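Local coordinates for O-methyltransferase family 2 (Planctopirus limnophila, PDB 5I2H), which probably transfers methyl groups from S-adenosyl-L-methionine to hydroxyl groups of small molecules, and is seen here with the flavone apigenin bound, at residues A[174-179]-A[298-303]; A[349-352]-A[356-359]. All blocks are in the same frame, centred on the assembly; numbering follows the deposited sequence. Where two conformers were deposited one is given.

Contact 1 (A[174-179]-A[298-303]); sequences PRFADV and LIHDVL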
loop_
_atom_site.group_PDB
_atom_site.type_symbol
_atom_site.label_atom_id
_atom_site.label_comp_id
_atom_site.label_asym_id
_atom_site.label_seq_id
_atom_site.Cartn_x
_atom_site.Cartn_y
_atom_site.Cartn_z
ATOM N N PRO A 174 2.532 -24.454 11.169
ATOM C CA PRO A 174 3.476 -25.535 10.813
ATOM C C PRO A 174 4.937 -25.153 11.028
ATOM O O PRO A 174 5.736 -25.981 11.519
ATOM C CB PRO A 174 3.175 -25.798 9.329
ATOM C CG PRO A 174 1.701 -25.398 9.166
ATOM C CD PRO A 174 1.561 -24.182 10.081
ATOM N N ARG A 175 5.315 -23.926 10.646
ATOM C CA ARG A 175 6.661 -23.438 10.929
ATOM C C ARG A 175 6.900 -23.366 12.428
ATOM O O ARG A 175 7.916 -23.854 12.939
ATOM C CB ARG A 175 6.864 -22.054 10.312
ATOM C CG ARG A 175 6.734 -22.002 8.831
ATOM C CD ARG A 175 7.813 -22.794 8.157
ATOM N NE ARG A 175 7.530 -22.986 6.741
ATOM C CZ ARG A 175 8.310 -23.720 5.962
ATOM N NH1 ARG A 175 9.385 -24.312 6.487
ATOM N NH2 ARG A 175 8.022 -23.860 4.680
ATOM N N PHE A 176 5.968 -22.743 13.145
ATOM C CA PHE A 176 6.099 -22.587 14.581
ATOM C C PHE A 176 6.379 -23.914 15.261
ATOM O O PHE A 176 7.302 -24.020 16.080
ATOM C CB PHE A 176 4.818 -21.978 15.147
ATOM C CG PHE A 176 4.839 -21.838 16.639
ATOM C CD1 PHE A 176 5.352 -20.707 17.222
ATOM C CD2 PHE A 176 4.341 -22.831 17.444
ATOM C CE1 PHE A 176 5.382 -20.580 18.598
ATOM C CE2 PHE A 176 4.366 -22.730 18.824
ATOM C CZ PHE A 176 4.887 -21.603 19.403
ATOM N N ALA A 177 5.556 -24.929 14.965
ATOM C CA ALA A 177 5.776 -26.234 15.576
ATOM C C ALA A 177 7.131 -26.806 15.155
ATOM O O ALA A 177 7.822 -27.457 15.958
ATOM C CB ALA A 177 4.633 -27.184 15.226
ATOM N N ASP A 178 7.530 -26.570 13.900
ATOM C CA ASP A 178 8.788 -27.118 13.426
ATOM C C ASP A 178 9.980 -26.532 14.176
ATOM O O ASP A 178 10.982 -27.235 14.400
ATOM C CB ASP A 178 8.914 -26.874 11.918
ATOM C CG ASP A 178 10.170 -27.485 11.335
ATOM O OD1 ASP A 178 10.321 -28.723 11.398
ATOM O OD2 ASP A 178 11.011 -26.714 10.824
ATOM N N VAL A 179 9.919 -25.262 14.566
ATOM C CA VAL A 179 11.096 -24.638 15.186
ATOM C C VAL A 179 11.036 -24.582 16.706
ATOM O O VAL A 179 12.042 -24.208 17.329
ATOM C CB VAL A 179 11.364 -23.219 14.647
ATOM C CG1 VAL A 179 11.496 -23.262 13.121
ATOM C CG2 VAL A 179 10.274 -22.243 15.099
ATOM N N LEU A 298 6.915 -18.375 25.782
ATOM C CA LEU A 298 7.023 -18.329 24.321
ATOM C C LEU A 298 6.259 -17.108 23.843
ATOM O O LEU A 298 5.022 -17.070 23.922
ATOM C CB LEU A 298 6.448 -19.596 23.693
ATOM C CG LEU A 298 6.992 -20.915 24.267
ATOM C CD1 LEU A 298 6.173 -22.098 23.702
ATOM C CD2 LEU A 298 8.498 -21.123 24.139
ATOM N N ILE A 299 6.978 -16.107 23.345
ATOM C CA ILE A 299 6.331 -14.933 22.756
ATOM C C ILE A 299 6.443 -15.087 21.251
ATOM O O ILE A 299 7.553 -15.241 20.724
ATOM C CB ILE A 299 6.986 -13.622 23.238
ATOM C CG1 ILE A 299 6.709 -13.417 24.734
ATOM C CG2 ILE A 299 6.478 -12.437 22.432
ATOM C CD1 ILE A 299 7.565 -12.301 25.343
ATOM N N HIS A 300 5.302 -15.069 20.552
ATOM C CA HIS A 300 5.293 -15.215 19.099
ATOM C C HIS A 300 4.680 -13.951 18.522
ATOM O O HIS A 300 3.509 -13.669 18.764
ATOM C CB HIS A 300 4.516 -16.464 18.679
ATOM C CG HIS A 300 4.523 -16.723 17.203
ATOM N ND1 HIS A 300 3.358 -16.914 16.492
ATOM C CD2 HIS A 300 5.539 -16.827 16.303
ATOM C CE1 HIS A 300 3.653 -17.124 15.214
ATOM N NE2 HIS A 300 4.964 -17.077 15.075
ATOM N N ASP A 301 5.478 -13.155 17.811
ATOM C CA ASP A 301 4.963 -11.862 17.387
ATOM C C ASP A 301 5.844 -11.359 16.253
ATOM O O ASP A 301 6.790 -12.040 15.823
ATOM C CB ASP A 301 4.903 -10.881 18.583
ATOM C CG ASP A 301 3.699 -9.966 18.501
ATOM O OD1 ASP A 301 3.648 -9.175 17.535
ATOM O OD2 ASP A 301 2.788 -10.087 19.352
ATOM N N VAL A 302 5.484 -10.194 15.724
ATOM C CA VAL A 302 6.326 -9.561 14.717
ATOM C C VAL A 302 7.340 -8.682 15.444
ATOM O O VAL A 302 7.201 -8.422 16.652
ATOM C CB VAL A 302 5.492 -8.752 13.703
ATOM C CG1 VAL A 302 4.597 -9.695 12.896
ATOM C CG2 VAL A 302 4.670 -7.623 14.426
ATOM N N LEU A 303 8.365 -8.224 14.731
ATOM C CA LEU A 303 9.413 -7.406 15.342
ATOM C C LEU A 303 9.717 -6.171 14.509
ATOM O O LEU A 303 10.051 -6.288 13.324
ATOM C CB LEU A 303 10.701 -8.199 15.513
ATOM C CG LEU A 303 10.600 -9.401 16.448
ATOM C CD1 LEU A 303 11.930 -10.221 16.352
ATOM C CD2 LEU A 303 10.283 -8.985 17.883
#

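Contact 2 (A[349-352]-A[356-359]); sequences CIPT and GHLI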
loop_
_atom_site.group_PDB
_atom_site.type_symbol
_atom_site.label_atom_id
_atom_site.label_comp_id
_atom_site.label_asym_id
_atom_site.label_seq_id
_atom_site.Cartn_x
_atom_site.Cartn_y
_atom_site.Cartn_z
ATOM N N CYS A 349 15.742 -16.175 19.576
ATOM C CA CYS A 349 14.700 -15.626 18.705
ATOM C C CYS A 349 14.771 -16.403 17.395
ATOM O O CYS A 349 15.843 -16.480 16.789
ATOM C CB CYS A 349 14.923 -14.115 18.485
ATOM S SG CYS A 349 13.757 -13.319 17.414
ATOM N N ILE A 350 13.666 -17.022 16.976
ATOM C CA ILE A 350 13.661 -17.915 15.826
ATOM C C ILE A 350 12.545 -17.510 14.868
ATOM O O ILE A 350 11.372 -17.518 15.251
ATOM C CB ILE A 350 13.477 -19.390 16.223
ATOM C CG1 ILE A 350 14.477 -19.816 17.306
ATOM C CG2 ILE A 350 13.538 -20.258 14.975
ATOM C CD1 ILE A 350 14.144 -21.181 17.894
ATOM N N PRO A 351 12.842 -17.200 13.610
ATOM C CA PRO A 351 11.775 -16.812 12.675
ATOM C C PRO A 351 10.807 -17.961 12.407
ATOM O O PRO A 351 11.204 -19.129 12.335
ATOM C CB PRO A 351 12.532 -16.430 11.398
ATOM C CG PRO A 351 13.974 -16.261 11.822
ATOM C CD PRO A 351 14.185 -17.117 13.014
ATOM N N THR A 352 9.525 -17.605 12.257
ATOM C CA THR A 352 8.505 -18.561 11.831
ATOM C C THR A 352 8.123 -18.216 10.399
ATOM O O THR A 352 8.888 -18.525 9.468
ATOM C CB THR A 352 7.341 -18.593 12.834
ATOM O OG1 THR A 352 6.743 -17.298 12.925
ATOM C CG2 THR A 352 7.862 -19.030 14.262
ATOM N N GLY A 356 6.561 -13.541 11.507
ATOM C CA GLY A 356 6.540 -13.940 12.905
ATOM C C GLY A 356 7.901 -14.361 13.407
ATOM O O GLY A 356 8.782 -14.787 12.642
ATOM N N HIS A 357 8.089 -14.193 14.711
ATOM C CA HIS A 357 9.307 -14.597 15.398
ATOM C C HIS A 357 8.916 -15.251 16.703
ATOM O O HIS A 357 8.040 -14.746 17.396
ATOM C CB HIS A 357 10.214 -13.405 15.705
ATOM C CG HIS A 357 10.874 -12.867 14.491
ATOM N ND1 HIS A 357 10.281 -11.936 13.663
ATOM C CD2 HIS A 357 12.051 -13.201 13.911
ATOM C CE1 HIS A 357 11.088 -11.687 12.645
ATOM N NE2 HIS A 357 12.165 -12.443 12.769
ATOM N N LEU A 358 9.567 -16.360 17.033
ATOM C CA LEU A 358 9.371 -17.026 18.316
ATOM C C LEU A 358 10.496 -16.561 19.230
ATOM O O LEU A 358 11.678 -16.854 18.979
ATOM C CB LEU A 358 9.372 -18.547 18.150
ATOM C CG LEU A 358 9.472 -19.352 19.450
ATOM C CD1 LEU A 358 8.333 -19.037 20.459
ATOM C CD2 LEU A 358 9.535 -20.860 19.120
ATOM N N ILE A 359 10.138 -15.807 20.262
ATOM C CA ILE A 359 11.085 -15.357 21.274
ATOM C C ILE A 359 10.968 -16.313 22.451
ATOM O O ILE A 359 9.920 -16.379 23.098
ATOM C CB ILE A 359 10.786 -13.912 21.703
ATOM C CG1 ILE A 359 10.762 -12.979 20.496
ATOM C CG2 ILE A 359 11.764 -13.419 22.802
ATOM C CD1 ILE A 359 10.170 -11.624 20.901
#

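Contact 1 (A[174-179]-A[298-303])
F176 and H300 make a tilted T-shaped pair, an instance of how one aromatic side chain can join a helix to the sheet beneath it. Leaving CB, the H300 side chain runs toward the helix, with CG anti to the backbone N (chi1 -177°), which carries the imidazole across the gap between helix and strand. CG comes within 4.1 Å of F176 CD1. CD2 is slightly nearer, 4.0 Å from the same F176 CD1, and F176 CD1 stands over the middle of one imidazole face. The ring centroids are 5.2 Å apart and the planes are inclined at 62°, so the phenyl presents its edge to the imidazole. Both ring nitrogens of H300 have hydroxyl partners, ND1 with S269 OG and NE2 with one from the hairpin (T352). These two hydrogen bonds restrict rotation of the buried ring and keep its face turned to F176. Y210 meets both rings, making an aromatic cluster. The contact is small and made by ring packing, with no hydrogen bond between segments 174-179 and 298-303. F176 also rests on L267 of strand 265-269 and L358 of strand 357-362, so the C-terminal end of this helix packs across three adjacent strands.

Contact 2 (A[349-352]-A[356-359])
I350 and L358 form the hydrogen-bonded pair at the heart of this antiparallel hairpin. I350 N donates to L358 O at 2.8 Å, and L358 N returns a nearly straight bond (178°) to I350 O, also 2.8 Å. C349 with I359 and P351 with H357 are the non-hydrogen-bonded pairs on either side. Toward the turn, T352 N donates to G356 O at 2.9 Å; the bond is straight at hydrogen, yet the donor stands above the carbonyl plane.

The side chains separate onto two faces. On one, C349 SG lies 3.9 Å from H357 CD2, an oblique sulfur-aromatic approach, while P351 CB reaches the same H357 CD2 at 4.1 Å. Here the cysteine sulfur is anti to its own backbone N (chi1 179°), which turns it across to H357 on the partner strand. The other face carries I350 and L358, and beside it T352 CG2 crosses to L358 CB at 4.2 Å.

In the next shell, L303 touches C349, H357 and I359, and I359 also packs on helix 332-341. Helix 154-179 lies against the opposite face, V179 meeting I350 and T352, and V172 meeting T352. T352 OG1, where the hairpin ladder ends, bonds to H300 NE2 of the next strand but one. Backbone bonds set the register, while the side chains serve packing: one face mixes C349 and H357 with P351 and I359, and I350 and L358 give helix 154-179 an apolar one.

Overall arrangement
Along the chain, helix 154-179 comes first, and contact 1 closes when strand 296-301 returns beneath its end. The 118 intervening residues include four parallel strands of the sheet. Contact 2 follows in series, closing a hairpin across three residues; the two loops neither nest nor cross. The centres of the contacts lie about 5 Å apart, because strand 357-362 lies antiparallel beside strand 296-301, with I299 O 2.7 Å from I359 N and D301 O 2.7 Å from H357 N, probable hydrogen bonds. Together they join the helix to the parallel strands and the C-terminal hairpin, where strand 357-362 alone runs reversed, in the seven-stranded sheet whose order 3-2-1-4-5-7-6 is the hallmark of the Rossmann-like methyltransferase fold.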